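Local coordinates for flagellar motor switch protein FliG (Helicobacter pylori 26695, PDB 5WUJ) that forms part of the flagellar switch complex, which interacts with chemotaxis proteins and with motor components that determine rotation direction, and is needed for flagellum synthesis and motility, at residues L10-K15 with E63-I68. Sequence-based numbering, arbitrary orientation.
Sequences LSMSEK and EEFFAI
Lys15 and Glu64 reach each other because the Glu64 chain leaves with CG anti to its backbone N (chi1 -175°) and stays extended beyond it, while Lys15 runs nearly straight as far as CE and then bends at chi4 (131°), which places NZ beside the carboxylate. The two side chains cross at about a right angle. NZ donates to the syn lone pair of Glu64 OE1, with 2.9 Å between Lys15 NZ and that oxygen, and the hydrogen bond is part of a salt bridge. The carboxylate also lies against the lysine methylenes, Lys15 CD being 3.5 Å from Glu64 OE1 and Lys15 CE 3.5 Å from Glu64 OE2. In this all-helical N-terminal domain of FliG, the contact joins the first turn of helix 12-23 to the second half of helix 55-71. Next to the ion pair, the Phe65 ring projects to helix 12-23, where Ile16 and Leu19 also pack on it. Met12, with its chain bent at chi2, brings SD to the ring obliquely in a Met-aromatic contact: Met12 SD is 4.0 Å from Phe65 CZ and 5.2 Å from the ring centroid. Phe65 CE2 meets Lys15 instead, 4.1 Å from Lys15 CB and 4.0 Å from Lys15 O. At the start of helix 12-23, Glu14 turns its carboxylate back to the backbone, and Glu14 OE1 accepts from Ser11 N at 2.7 Å through its anti lone pair. The backbone N of Met12 is hydrogen-bonded to an acidic side chain on the chain of another protein; an apolar side chain of that same chain packs on Met12.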
loop_
_atom_site.group_PDB
_atom_site.type_symbol
_atom_site.label_atom_id
_atom_site.label_comp_id
_atom_site.label_asym_id
_atom_site.label_seq_id
_atom_site.Cartn_x
_atom_site.Cartn_y
_atom_site.Cartn_z
ATOM N N LEU B 10 1.362 9.490 -10.191
ATOM C CA LEU B 10 2.504 8.893 -9.511
ATOM C C LEU B 10 3.022 7.704 -10.311
ATOM O O LEU B 10 2.252 6.834 -10.719
ATOM C CB LEU B 10 2.120 8.433 -8.106
ATOM C CG LEU B 10 1.846 9.495 -7.050
ATOM C CD1 LEU B 10 1.378 8.792 -5.793
ATOM C CD2 LEU B 10 3.089 10.348 -6.784
ATOM N N SER B 11 4.322 7.668 -10.550
ATOM C CA SER B 11 4.872 6.455 -11.116
ATOM C C SER B 11 4.804 5.336 -10.085
ATOM O O SER B 11 4.577 5.557 -8.883
ATOM C CB SER B 11 6.310 6.675 -11.562
ATOM O OG SER B 11 6.334 7.612 -12.622
ATOM N N MET B 12 4.998 4.112 -10.568
ATOM C CA MET B 12 5.012 2.969 -9.667
ATOM C C MET B 12 6.157 3.087 -8.658
ATOM O O MET B 12 6.015 2.719 -7.485
ATOM C CB MET B 12 5.098 1.680 -10.488
ATOM C CG MET B 12 5.159 0.413 -9.663
ATOM S SD MET B 12 3.784 0.277 -8.485
ATOM C CE MET B 12 2.450 -0.262 -9.541
ATOM N N SER B 13 7.285 3.649 -9.096
ATOM C CA SER B 13 8.419 3.876 -8.206
ATOM C C SER B 13 8.089 4.911 -7.135
ATOM O O SER B 13 8.515 4.780 -5.983
ATOM C CB SER B 13 9.643 4.302 -9.037
ATOM O OG SER B 13 10.508 5.172 -8.329
ATOM N N GLU B 14 7.336 5.950 -7.497
ATOM C CA GLU B 14 6.865 6.924 -6.508
ATOM C C GLU B 14 5.906 6.296 -5.511
ATOM O O GLU B 14 5.979 6.579 -4.307
ATOM C CB GLU B 14 6.192 8.098 -7.212
ATOM C CG GLU B 14 7.106 8.708 -8.267
ATOM C CD GLU B 14 6.556 9.973 -8.841
ATOM O OE1 GLU B 14 5.645 9.896 -9.699
ATOM O OE2 GLU B 14 7.046 11.043 -8.437
ATOM N N LYS B 15 4.990 5.455 -5.995
ATOM C CA LYS B 15 4.085 4.742 -5.097
ATOM C C LYS B 15 4.861 3.858 -4.135
ATOM O O LYS B 15 4.514 3.759 -2.952
ATOM C CB LYS B 15 3.103 3.898 -5.899
ATOM C CG LYS B 15 2.219 4.701 -6.864
ATOM C CD LYS B 15 1.003 3.890 -7.230
ATOM C CE LYS B 15 0.143 4.553 -8.265
ATOM N NZ LYS B 15 -0.151 3.566 -9.335
ATOM N N GLU B 63 -3.827 1.146 0.076
ATOM C CA GLU B 63 -4.968 0.348 -0.362
ATOM C C GLU B 63 -4.668 -0.343 -1.682
ATOM O O GLU B 63 -5.096 -1.483 -1.914
ATOM C CB GLU B 63 -6.210 1.225 -0.501
ATOM C CG GLU B 63 -6.864 1.604 0.811
ATOM C CD GLU B 63 -8.296 2.070 0.613
ATOM O OE1 GLU B 63 -8.693 2.269 -0.563
ATOM O OE2 GLU B 63 -9.022 2.223 1.623
ATOM N N GLU B 64 -3.955 0.348 -2.570
ATOM C CA GLU B 64 -3.575 -0.260 -3.838
ATOM C C GLU B 64 -2.667 -1.463 -3.606
ATOM O O GLU B 64 -2.874 -2.535 -4.190
ATOM C CB GLU B 64 -2.899 0.791 -4.716
ATOM C CG GLU B 64 -2.551 0.348 -6.115
ATOM C CD GLU B 64 -2.027 1.504 -6.966
ATOM O OE1 GLU B 64 -1.225 1.243 -7.887
ATOM O OE2 GLU B 64 -2.409 2.671 -6.711
ATOM N N PHE B 65 -1.677 -1.318 -2.725
ATOM C CA PHE B 65 -0.771 -2.430 -2.453
ATOM C C PHE B 65 -1.442 -3.523 -1.631
ATOM O O PHE B 65 -1.132 -4.702 -1.823
ATOM C CB PHE B 65 0.476 -1.927 -1.753
ATOM C CG PHE B 65 1.503 -1.424 -2.711
ATOM C CD1 PHE B 65 2.356 -2.305 -3.345
ATOM C CD2 PHE B 65 1.594 -0.073 -3.001
ATOM C CE1 PHE B 65 3.303 -1.846 -4.256
ATOM C CE2 PHE B 65 2.548 0.392 -3.905
ATOM C CZ PHE B 65 3.388 -0.492 -4.535
ATOM N N PHE B 66 -2.365 -3.153 -0.730
ATOM C CA PHE B 66 -3.166 -4.151 -0.025
ATOM C C PHE B 66 -3.877 -5.074 -1.011
ATOM O O PHE B 66 -3.863 -6.301 -0.850
ATOM C CB PHE B 66 -4.182 -3.452 0.892
ATOM C CG PHE B 66 -4.835 -4.361 1.878
ATOM C CD1 PHE B 66 -4.075 -5.011 2.852
ATOM C CD2 PHE B 66 -6.197 -4.583 1.834
ATOM C CE1 PHE B 66 -4.684 -5.859 3.775
ATOM C CE2 PHE B 66 -6.817 -5.433 2.744
ATOM C CZ PHE B 66 -6.060 -6.072 3.721
ATOM N N ALA B 67 -4.476 -4.507 -2.061
ATOM C CA ALA B 67 -5.171 -5.347 -3.029
ATOM C C ALA B 67 -4.195 -6.246 -3.785
ATOM O O ALA B 67 -4.507 -7.407 -4.068
ATOM C CB ALA B 67 -5.978 -4.481 -3.985
ATOM N N ILE B 68 -3.003 -5.734 -4.099
ATOM C CA ILE B 68 -1.984 -6.547 -4.772
ATOM C C ILE B 68 -1.570 -7.732 -3.900
ATOM O O ILE B 68 -1.472 -8.875 -4.372
ATOM C CB ILE B 68 -0.770 -5.671 -5.132
ATOM C CG1 ILE B 68 -1.130 -4.695 -6.252
ATOM C CG2 ILE B 68 0.428 -6.534 -5.495
ATOM C CD1 ILE B 68 -0.093 -3.620 -6.475
#